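Local coordinates for flagella basal body P-ring formation protein FlgA (Salmonella typhimurium, PDB 3TEE) that takes part in assembly of the flagellar P-ring in the periplasm, probably as a chaperone or modulator of ring formation, at residues F18-S28 / Y65-N75; R140-A151 / V188-L198. All blocks are in the same frame, centred on the assembly; numbering follows the deposited sequence.

Contact 1 (F18-S28 / Y65-N75); sequences FSDEVVVTLRS and YLQVNVQATGN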
loop_
_atom_site.group_PDB
_atom_site.type_symbol
_atom_site.label_atom_id
_atom_site.label_comp_id
_atom_site.label_asym_id
_atom_site.label_seq_id
_atom_site.Cartn_x
_atom_site.Cartn_y
_atom_site.Cartn_z
ATOM N N PHE A 18 1.090 -13.182 -9.248
ATOM C CA PHE A 18 0.089 -12.148 -9.613
ATOM C C PHE A 18 -0.946 -12.715 -10.614
ATOM O O PHE A 18 -2.143 -12.398 -10.541
ATOM C CB PHE A 18 0.737 -10.914 -10.276
ATOM C CG PHE A 18 1.582 -9.981 -9.432
ATOM C CD1 PHE A 18 0.991 -9.003 -8.642
ATOM C CD2 PHE A 18 2.974 -10.024 -9.498
ATOM C CE1 PHE A 18 1.779 -8.104 -7.904
ATOM C CE2 PHE A 18 3.759 -9.130 -8.761
ATOM C CZ PHE A 18 3.158 -8.171 -7.973
ATOM N N SER A 19 -0.467 -13.508 -11.595
ATOM C CA SER A 19 -1.296 -14.011 -12.688
ATOM C C SER A 19 -1.027 -15.479 -13.032
ATOM O O SER A 19 0.110 -15.928 -12.977
ATOM C CB SER A 19 -1.062 -13.139 -13.934
ATOM O OG SER A 19 -1.863 -13.553 -15.031
ATOM N N ASP A 20 -2.072 -16.203 -13.447
ATOM C CA ASP A 20 -1.979 -17.606 -13.879
ATOM C C ASP A 20 -2.323 -17.709 -15.374
ATOM O O ASP A 20 -2.451 -18.809 -15.899
ATOM C CB ASP A 20 -2.947 -18.481 -13.039
ATOM C CG ASP A 20 -4.409 -18.040 -13.059
ATOM O OD1 ASP A 20 -4.714 -16.995 -13.667
ATOM O OD2 ASP A 20 -5.237 -18.711 -12.418
ATOM N N GLU A 21 -2.472 -16.557 -16.062
ATOM C CA GLU A 21 -2.805 -16.515 -17.494
ATOM C C GLU A 21 -2.275 -15.218 -18.115
ATOM O O GLU A 21 -2.870 -14.158 -17.958
ATOM C CB GLU A 21 -4.320 -16.636 -17.658
ATOM C CG GLU A 21 -4.744 -16.904 -19.081
ATOM C CD GLU A 21 -6.244 -17.079 -19.230
ATOM O OE1 GLU A 21 -6.946 -17.305 -18.216
ATOM O OE2 GLU A 21 -6.710 -16.998 -20.381
ATOM N N VAL A 22 -1.134 -15.312 -18.790
ATOM C CA VAL A 22 -0.422 -14.161 -19.342
ATOM C C VAL A 22 -0.295 -14.322 -20.848
ATOM O O VAL A 22 0.333 -15.280 -21.326
ATOM C CB VAL A 22 0.970 -13.976 -18.665
ATOM C CG1 VAL A 22 1.730 -12.792 -19.288
ATOM C CG2 VAL A 22 0.839 -13.817 -17.154
ATOM N N VAL A 23 -0.886 -13.366 -21.588
ATOM C CA VAL A 23 -0.888 -13.366 -23.048
ATOM C C VAL A 23 -0.181 -12.122 -23.522
ATOM O O VAL A 23 -0.559 -11.014 -23.136
ATOM C CB VAL A 23 -2.327 -13.477 -23.636
ATOM C CG1 VAL A 23 -2.304 -13.413 -25.175
ATOM C CG2 VAL A 23 -3.025 -14.758 -23.146
ATOM N N VAL A 24 0.843 -12.311 -24.348
ATOM C CA VAL A 24 1.668 -11.216 -24.859
ATOM C C VAL A 24 1.430 -11.011 -26.350
ATOM O O VAL A 24 1.483 -11.964 -27.129
ATOM C CB VAL A 24 3.177 -11.416 -24.508
ATOM C CG1 VAL A 24 4.040 -10.249 -25.028
ATOM C CG2 VAL A 24 3.379 -11.588 -22.998
ATOM N N THR A 25 1.211 -9.759 -26.738
ATOM C CA THR A 25 1.040 -9.387 -28.152
ATOM C C THR A 25 2.037 -8.296 -28.506
ATOM O O THR A 25 2.083 -7.266 -27.822
ATOM C CB THR A 25 -0.407 -8.903 -28.407
ATOM O OG1 THR A 25 -1.310 -9.888 -27.888
ATOM C CG2 THR A 25 -0.694 -8.704 -29.908
ATOM N N LEU A 26 2.799 -8.488 -29.588
ATOM C CA LEU A 26 3.737 -7.447 -30.045
ATOM C C LEU A 26 2.981 -6.297 -30.755
ATOM O O LEU A 26 2.181 -6.567 -31.639
ATOM C CB LEU A 26 4.790 -8.061 -30.972
ATOM C CG LEU A 26 5.903 -7.112 -31.408
ATOM C CD1 LEU A 26 6.999 -6.999 -30.328
ATOM C CD2 LEU A 26 6.479 -7.550 -32.742
ATOM N N ARG A 27 3.192 -5.044 -30.335
ATOM C CA ARG A 27 2.530 -3.860 -30.920
ATOM C C ARG A 27 3.473 -3.085 -31.850
ATOM O O ARG A 27 3.006 -2.293 -32.678
ATOM C CB ARG A 27 2.001 -2.906 -29.833
ATOM C CG ARG A 27 1.051 -3.550 -28.825
ATOM C CD ARG A 27 0.212 -2.533 -28.071
ATOM N NE ARG A 27 0.995 -1.473 -27.426
ATOM C CZ ARG A 27 0.814 -0.172 -27.642
ATOM N NH1 ARG A 27 -0.115 0.247 -28.494
ATOM N NH2 ARG A 27 1.564 0.720 -27.013
ATOM N N SER A 28 4.794 -3.263 -31.685
ATOM C CA SER A 28 5.758 -2.564 -32.544
ATOM C C SER A 28 6.055 -3.382 -33.815
ATOM O O SER A 28 5.701 -4.565 -33.896
ATOM C CB SER A 28 7.030 -2.205 -31.774
ATOM O OG SER A 28 7.525 -3.316 -31.053
ATOM N N TYR A 65 13.717 -1.442 -28.746
ATOM C CA TYR A 65 12.654 -0.964 -27.864
ATOM C C TYR A 65 11.377 -1.581 -28.403
ATOM O O TYR A 65 10.879 -1.157 -29.454
ATOM C CB TYR A 65 12.525 0.575 -27.865
ATOM C CG TYR A 65 13.697 1.373 -27.337
ATOM C CD1 TYR A 65 14.504 0.876 -26.315
ATOM C CD2 TYR A 65 13.935 2.671 -27.778
ATOM C CE1 TYR A 65 15.562 1.630 -25.793
ATOM C CE2 TYR A 65 14.966 3.444 -27.243
ATOM C CZ TYR A 65 15.785 2.914 -26.259
ATOM O OH TYR A 65 16.819 3.666 -25.754
ATOM N N LEU A 66 10.885 -2.623 -27.743
ATOM C CA LEU A 66 9.683 -3.301 -28.200
ATOM C C LEU A 66 8.459 -2.771 -27.484
ATOM O O LEU A 66 8.527 -2.436 -26.302
ATOM C CB LEU A 66 9.784 -4.838 -28.020
ATOM C CG LEU A 66 11.063 -5.538 -28.524
ATOM C CD1 LEU A 66 10.996 -7.017 -28.227
ATOM C CD2 LEU A 66 11.301 -5.310 -30.048
ATOM N N GLN A 67 7.343 -2.676 -28.202
ATOM C CA GLN A 67 6.090 -2.267 -27.582
ATOM C C GLN A 67 5.237 -3.509 -27.569
ATOM O O GLN A 67 5.066 -4.158 -28.602
ATOM C CB GLN A 67 5.388 -1.142 -28.356
ATOM C CG GLN A 67 6.152 0.189 -28.375
ATOM C CD GLN A 67 5.366 1.211 -29.158
ATOM O OE1 GLN A 67 5.104 1.051 -30.360
ATOM N NE2 GLN A 67 4.899 2.236 -28.466
ATOM N N VAL A 68 4.784 -3.905 -26.380
ATOM C CA VAL A 68 3.978 -5.119 -26.258
ATOM C C VAL A 68 2.721 -4.807 -25.445
ATOM O O VAL A 68 2.711 -3.892 -24.632
ATOM C CB VAL A 68 4.734 -6.347 -25.639
ATOM C CG1 VAL A 68 5.985 -6.728 -26.435
ATOM C CG2 VAL A 68 5.075 -6.113 -24.171
ATOM N N ASN A 69 1.703 -5.600 -25.644
ATOM C CA ASN A 69 0.506 -5.556 -24.825
ATOM C C ASN A 69 0.517 -6.872 -24.016
ATOM O O ASN A 69 0.668 -7.954 -24.579
ATOM C CB ASN A 69 -0.771 -5.440 -25.661
ATOM C CG ASN A 69 -2.001 -5.493 -24.766
ATOM O OD1 ASN A 69 -2.620 -6.535 -24.601
ATOM N ND2 ASN A 69 -2.270 -4.424 -24.042
ATOM N N VAL A 70 0.394 -6.757 -22.708
ATOM C CA VAL A 70 0.401 -7.930 -21.831
ATOM C C VAL A 70 -0.961 -8.050 -21.144
ATOM O O VAL A 70 -1.320 -7.228 -20.311
ATOM C CB VAL A 70 1.559 -7.872 -20.807
ATOM C CG1 VAL A 70 1.557 -9.091 -19.877
ATOM C CG2 VAL A 70 2.913 -7.699 -21.500
ATOM N N GLN A 71 -1.703 -9.082 -21.498
ATOM C CA GLN A 71 -2.983 -9.375 -20.832
ATOM C C GLN A 71 -2.654 -10.285 -19.656
ATOM O O GLN A 71 -2.036 -11.333 -19.853
ATOM C CB GLN A 71 -3.944 -10.088 -21.792
ATOM C CG GLN A 71 -4.305 -9.281 -23.037
ATOM C CD GLN A 71 -5.336 -9.966 -23.906
ATOM O OE1 GLN A 71 -5.602 -11.168 -23.795
ATOM N NE2 GLN A 71 -5.988 -9.197 -24.762
ATOM N N ALA A 72 -2.995 -9.868 -18.426
ATOM C CA ALA A 72 -2.701 -10.692 -17.249
ATOM C C ALA A 72 -3.978 -10.874 -16.466
ATOM O O ALA A 72 -4.637 -9.880 -16.145
ATOM C CB ALA A 72 -1.616 -10.046 -16.381
ATOM N N THR A 73 -4.394 -12.137 -16.263
ATOM C CA THR A 73 -5.621 -12.471 -15.510
ATOM C C THR A 73 -5.194 -13.048 -14.162
ATOM O O THR A 73 -4.266 -13.851 -14.098
ATOM C CB THR A 73 -6.565 -13.409 -16.308
ATOM O OG1 THR A 73 -6.905 -12.784 -17.540
ATOM C CG2 THR A 73 -7.881 -13.713 -15.570
ATOM N N GLY A 74 -5.841 -12.574 -13.100
ATOM C CA GLY A 74 -5.539 -13.000 -11.747
ATOM C C GLY A 74 -6.503 -12.378 -10.759
ATOM O O GLY A 74 -7.490 -11.734 -11.143
ATOM N N ASN A 75 -6.216 -12.587 -9.465
ATOM C CA ASN A 75 -7.073 -12.114 -8.395
ATOM C C ASN A 75 -6.796 -10.665 -7.986
ATOM O O ASN A 75 -5.671 -10.153 -8.076
ATOM C CB ASN A 75 -7.022 -13.082 -7.180
ATOM C CG ASN A 75 -7.741 -14.407 -7.408
ATOM O OD1 ASN A 75 -8.712 -14.506 -8.158
ATOM N ND2 ASN A 75 -7.319 -15.456 -6.726
HETATM O O HOH W 1 -3.088 -10.815 -8.502
HETATM O O HOH W 2 -4.047 -14.430 -8.909
HETATM O O HOH W 3 -4.923 -12.825 -19.402
HETATM O O HOH W 4 -1.848 -9.399 -25.413
HETATM O O HOH W 5 3.194 -1.022 -25.717
#
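Strand 21-26 runs antiparallel to the long strand 62-79 at an edge of the N-terminal sheet, and V23 and T25 pair with Q71 and N69 through reciprocal N-H...O bonds. Q71 N to V23 O and N69 N to T25 O each span 2.8 Å. V24-V70 lies between these pairs and V22-A72 and L26-V68 flank them, all non-hydrogen-bonded pairs whose side chains point to one face. There V22 CG1 meets V70 CG1 at 3.8 Å, V24 CG2 lies alongside V70 CG2 pointing the same way, and L26 CD1 reaches V68 CG1 at 4.0 Å. F11 of helix 2-14 packs on V22, V24 and V70, so this valine face is the one the helix covers, an antiparallel sheet backed by the N-terminal helix. Both ends of the ladder are closed by serine hydroxyls. S28 OG, held between its backbone N and carbonyl carbon (chi1 49°), takes a nearly straight bond from Q67 N at 2.9 Å (N-H...O 176°). In return Q67 O accepts from R27 N and S28 N on the same face of its carbonyl plane. At the other end S19 OG donates to T73 O at 2.6 Å from above the carbonyl plane, while accepting from E21 N in an ST turn. On the opposite face R27 CD touches N69 CB at 3.9 Å, its guanidinium turned 82° from the N69 amide, whose ND2 is hydrogen-bonded to N52 OD1; water 5 bridges R27 NH2 to V68 O. D20 and E21 send their carboxylates to R98 of strand 94-100.

Contact 2 (R140-A151 / V188-L198); sequences RVKAGQRVQVIA and VDSDGNILINL
I194 lies at the apolar centre, its side chain crossing those of V147 and V149: I194 CG1 meets V147 CG2 at 4.0 Å, and CB faces V149 CG2. With CG1 anti to the carbonyl carbon, the turn at chi2 (-50°) carries I194 CD1 to V141 CG2, which also touches V188 CG1. Farther along the same face I196 CD1 packs on V149 CG1 at 3.6 Å, and A151 CB meets I196 CB. V176 of strand 173-178 touches V147, V149 and I194 and continues this buried layer. On the other face I150 CB rests against L195 CD2, while I150 CD1 lies 3.5 Å from N193 ND2. The backbones are joined by three bonds, I194 N to Q148 O, I150 N to I194 O and I196 N to I150 O. Outward, the type I turn D189-G192 is gripped by R140. R140 NE donates to S190 O at 2.8 Å, within the guanidinium plane but from above the carbonyl plane, and G192 CA sits 3.7 Å over the centre of one guanidinium face. Just past the turn, N193 N donates to D189 OD1 at 2.9 Å. Strands 146-151 and 194-197 run parallel, 19° apart; they are the first and last strands of an otherwise antiparallel five-strand sheet, and their pairing brings its two ends together within the P-ring formation chaperone family region of FlgA.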
loop_
_atom_site.group_PDB
_atom_site.type_symbol
_atom_site.label_atom_id
_atom_site.label_comp_id
_atom_site.label_asym_id
_atom_site.label_seq_id
_atom_site.Cartn_x
_atom_site.Cartn_y
_atom_site.Cartn_z
ATOM N N ARG A 140 -6.356 3.914 15.420
ATOM C CA ARG A 140 -6.018 3.211 16.665
ATOM C C ARG A 140 -6.412 4.136 17.823
ATOM O O ARG A 140 -6.908 3.682 18.856
ATOM C CB ARG A 140 -4.513 2.857 16.716
ATOM C CG ARG A 140 -4.069 2.052 17.951
ATOM C CD ARG A 140 -4.713 0.677 18.043
ATOM N NE ARG A 140 -4.603 0.074 19.377
ATOM C CZ ARG A 140 -5.484 0.243 20.360
ATOM N NH1 ARG A 140 -6.536 1.032 20.190
ATOM N NH2 ARG A 140 -5.311 -0.367 21.523
ATOM N N VAL A 141 -6.253 5.446 17.599
ATOM C CA VAL A 141 -6.601 6.480 18.556
ATOM C C VAL A 141 -7.649 7.383 17.901
ATOM O O VAL A 141 -7.463 7.814 16.763
ATOM C CB VAL A 141 -5.306 7.227 19.003
ATOM C CG1 VAL A 141 -5.598 8.612 19.535
ATOM C CG2 VAL A 141 -4.522 6.405 20.020
ATOM N N LYS A 142 -8.756 7.634 18.602
ATOM C CA LYS A 142 -9.824 8.504 18.100
ATOM C C LYS A 142 -9.916 9.789 18.911
ATOM O O LYS A 142 -9.653 9.759 20.104
ATOM C CB LYS A 142 -11.183 7.776 18.094
ATOM C CG LYS A 142 -11.211 6.560 17.153
ATOM C CD LYS A 142 -12.478 5.740 17.332
ATOM C CE LYS A 142 -12.464 4.511 16.451
ATOM N NZ LYS A 142 -13.587 3.590 16.767
ATOM N N ALA A 143 -10.295 10.914 18.269
ATOM C CA ALA A 143 -10.458 12.204 18.932
ATOM C C ALA A 143 -11.438 12.078 20.119
ATOM O O ALA A 143 -12.501 11.467 19.976
ATOM C CB ALA A 143 -10.952 13.237 17.933
ATOM N N GLY A 144 -11.024 12.569 21.287
ATOM C CA GLY A 144 -11.820 12.534 22.512
ATOM C C GLY A 144 -11.545 11.348 23.419
ATOM O O GLY A 144 -11.981 11.333 24.573
ATOM N N GLN A 145 -10.794 10.368 22.920
ATOM C CA GLN A 145 -10.436 9.148 23.640
ATOM C C GLN A 145 -9.379 9.410 24.703
ATOM O O GLN A 145 -8.438 10.164 24.456
ATOM C CB GLN A 145 -9.877 8.134 22.638
ATOM C CG GLN A 145 -9.916 6.682 23.053
ATOM C CD GLN A 145 -9.747 5.835 21.814
ATOM O OE1 GLN A 145 -8.631 5.606 21.335
ATOM N NE2 GLN A 145 -10.858 5.406 21.232
ATOM N N ARG A 146 -9.505 8.727 25.859
ATOM C CA ARG A 146 -8.531 8.764 26.941
ATOM C C ARG A 146 -7.351 7.939 26.447
ATOM O O ARG A 146 -7.542 6.823 25.956
ATOM C CB ARG A 146 -9.125 8.170 28.230
ATOM C CG ARG A 146 -8.166 8.174 29.422
ATOM C CD ARG A 146 -8.849 7.749 30.709
ATOM N NE ARG A 146 -7.884 7.338 31.732
ATOM C CZ ARG A 146 -7.507 6.080 31.945
ATOM N NH1 ARG A 146 -8.007 5.094 31.210
ATOM N NH2 ARG A 146 -6.628 5.798 32.897
ATOM N N VAL A 147 -6.144 8.512 26.486
ATOM C CA VAL A 147 -4.941 7.826 25.990
ATOM C C VAL A 147 -3.829 7.920 27.022
ATOM O O VAL A 147 -3.900 8.748 27.931
ATOM C CB VAL A 147 -4.455 8.372 24.621
ATOM C CG1 VAL A 147 -5.446 8.060 23.501
ATOM C CG2 VAL A 147 -4.155 9.869 24.690
ATOM N N GLN A 148 -2.787 7.109 26.840
ATOM C CA GLN A 148 -1.622 7.095 27.706
ATOM C C GLN A 148 -0.442 7.648 26.926
ATOM O O GLN A 148 -0.170 7.214 25.804
ATOM C CB GLN A 148 -1.316 5.664 28.215
ATOM C CG GLN A 148 -2.212 5.201 29.365
ATOM C CD GLN A 148 -1.784 5.727 30.717
ATOM O OE1 GLN A 148 -2.566 6.361 31.429
ATOM N NE2 GLN A 148 -0.549 5.446 31.123
ATOM N N VAL A 149 0.227 8.637 27.512
ATOM C CA VAL A 149 1.422 9.245 26.939
ATOM C C VAL A 149 2.611 8.621 27.671
ATOM O O VAL A 149 2.662 8.637 28.904
ATOM C CB VAL A 149 1.413 10.792 27.044
ATOM C CG1 VAL A 149 2.745 11.380 26.588
ATOM C CG2 VAL A 149 0.257 11.396 26.249
ATOM N N ILE A 150 3.546 8.065 26.909
ATOM C CA ILE A 150 4.741 7.410 27.423
ATOM C C ILE A 150 5.963 8.091 26.831
ATOM O O ILE A 150 6.209 7.998 25.630
ATOM C CB ILE A 150 4.725 5.871 27.141
ATOM C CG1 ILE A 150 3.437 5.206 27.706
ATOM C CG2 ILE A 150 6.005 5.187 27.670
ATOM C CD1 ILE A 150 3.160 3.755 27.229
ATOM N N ALA A 151 6.729 8.769 27.685
ATOM C CA ALA A 151 7.963 9.433 27.289
ATOM C C ALA A 151 9.154 8.746 27.956
ATOM O O ALA A 151 9.093 8.450 29.147
ATOM C CB ALA A 151 7.909 10.903 27.644
ATOM N N VAL A 188 1.576 7.163 17.728
ATOM C CA VAL A 188 0.655 6.113 18.184
ATOM C C VAL A 188 1.323 4.723 18.009
ATOM O O VAL A 188 1.874 4.440 16.945
ATOM C CB VAL A 188 -0.722 6.167 17.464
ATOM C CG1 VAL A 188 -1.641 5.042 17.934
ATOM C CG2 VAL A 188 -1.397 7.515 17.680
ATOM N N ASP A 189 1.277 3.878 19.056
ATOM C CA ASP A 189 1.799 2.516 18.979
ATOM C C ASP A 189 0.618 1.528 18.868
ATOM O O ASP A 189 -0.541 1.952 18.996
ATOM C CB ASP A 189 2.785 2.188 20.133
ATOM C CG ASP A 189 2.234 2.029 21.542
ATOM O OD1 ASP A 189 0.999 1.905 21.696
ATOM O OD2 ASP A 189 3.047 1.999 22.495
ATOM N N SER A 190 0.910 0.222 18.654
ATOM C CA SER A 190 -0.108 -0.834 18.500
ATOM C C SER A 190 -1.082 -0.961 19.688
ATOM O O SER A 190 -2.217 -1.405 19.490
ATOM C CB SER A 190 0.547 -2.173 18.186
ATOM O OG SER A 190 1.410 -2.585 19.234
ATOM N N ASP A 191 -0.658 -0.532 20.899
ATOM C CA ASP A 191 -1.480 -0.568 22.116
ATOM C C ASP A 191 -2.352 0.681 22.321
ATOM O O ASP A 191 -3.087 0.763 23.314
ATOM C CB ASP A 191 -0.598 -0.817 23.353
ATOM C CG ASP A 191 -0.098 -2.241 23.461
ATOM O OD1 ASP A 191 -0.928 -3.144 23.718
ATOM O OD2 ASP A 191 1.125 -2.454 23.294
ATOM N N GLY A 192 -2.291 1.621 21.374
ATOM C CA GLY A 192 -3.046 2.867 21.450
ATOM C C GLY A 192 -2.401 3.899 22.360
ATOM O O GLY A 192 -3.060 4.854 22.780
ATOM N N ASN A 193 -1.106 3.701 22.689
ATOM C CA ASN A 193 -0.342 4.632 23.522
ATOM C C ASN A 193 0.314 5.669 22.618
ATOM O O ASN A 193 0.565 5.400 21.442
ATOM C CB ASN A 193 0.756 3.899 24.316
ATOM C CG ASN A 193 0.285 2.807 25.248
ATOM O OD1 ASN A 193 -0.730 2.930 25.948
ATOM N ND2 ASN A 193 1.065 1.738 25.325
ATOM N N ILE A 194 0.633 6.834 23.182
ATOM C CA ILE A 194 1.298 7.914 22.473
ATOM C C ILE A 194 2.738 7.939 22.971
ATOM O O ILE A 194 2.974 8.201 24.155
ATOM C CB ILE A 194 0.548 9.245 22.745
ATOM C CG1 ILE A 194 -0.983 9.151 22.438
ATOM C CG2 ILE A 194 1.258 10.464 22.130
ATOM C CD1 ILE A 194 -1.438 8.603 21.161
ATOM N N LEU A 195 3.694 7.661 22.073
ATOM C CA LEU A 195 5.107 7.598 22.442
ATOM C C LEU A 195 5.880 8.853 22.099
ATOM O O LEU A 195 5.795 9.358 20.978
ATOM C CB LEU A 195 5.807 6.347 21.850
ATOM C CG LEU A 195 5.125 4.981 22.047
ATOM C CD1 LEU A 195 5.897 3.871 21.317
ATOM C CD2 LEU A 195 4.961 4.625 23.533
ATOM N N ILE A 196 6.652 9.339 23.079
ATOM C CA ILE A 196 7.528 10.504 22.957
ATOM C C ILE A 196 8.948 10.055 23.309
ATOM O O ILE A 196 9.144 9.411 24.338
ATOM C CB ILE A 196 7.071 11.696 23.859
ATOM C CG1 ILE A 196 5.635 12.146 23.530
ATOM C CG2 ILE A 196 8.068 12.871 23.787
ATOM C CD1 ILE A 196 5.046 13.222 24.453
ATOM N N ASN A 197 9.928 10.395 22.457
ATOM C CA ASN A 197 11.344 10.093 22.674
ATOM C C ASN A 197 12.108 11.405 22.856
ATOM O O ASN A 197 12.097 12.245 21.953
ATOM C CB ASN A 197 11.909 9.286 21.503
ATOM C CG ASN A 197 11.426 7.859 21.463
ATOM O OD1 ASN A 197 11.774 7.027 22.313
ATOM N ND2 ASN A 197 10.630 7.535 20.455
ATOM N N LEU A 198 12.731 11.603 24.036
ATOM C CA LEU A 198 13.490 12.821 24.349
ATOM C C LEU A 198 14.950 12.684 23.932
ATOM O O LEU A 198 15.304 13.042 22.811
ATOM C CB LEU A 198 13.396 13.190 25.848
ATOM C CG LEU A 198 12.025 13.595 26.456
ATOM C CD1 LEU A 198 11.170 14.434 25.507
ATOM C CD2 LEU A 198 11.279 12.402 27.019
#

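The two contacts lie in series along the chain and on opposite sides of its centre, about 47 Å apart between centres and about 27 Å between nearest atoms. They do not touch, and each lies in a different sheet of an elongated chain, which this crystal holds in an open form. Contact 1 adds an antiparallel strand to the N-terminal sheet, whereas contact 2 is a parallel pairing that brings the two ends of the C-terminal sheet together. A bound glycerol, probably from the crystallisation liquor, lies beside contact 1, its nearest atom about 3 Å from the N69 side chain, with N69 ND2 hydrogen-bonded to it.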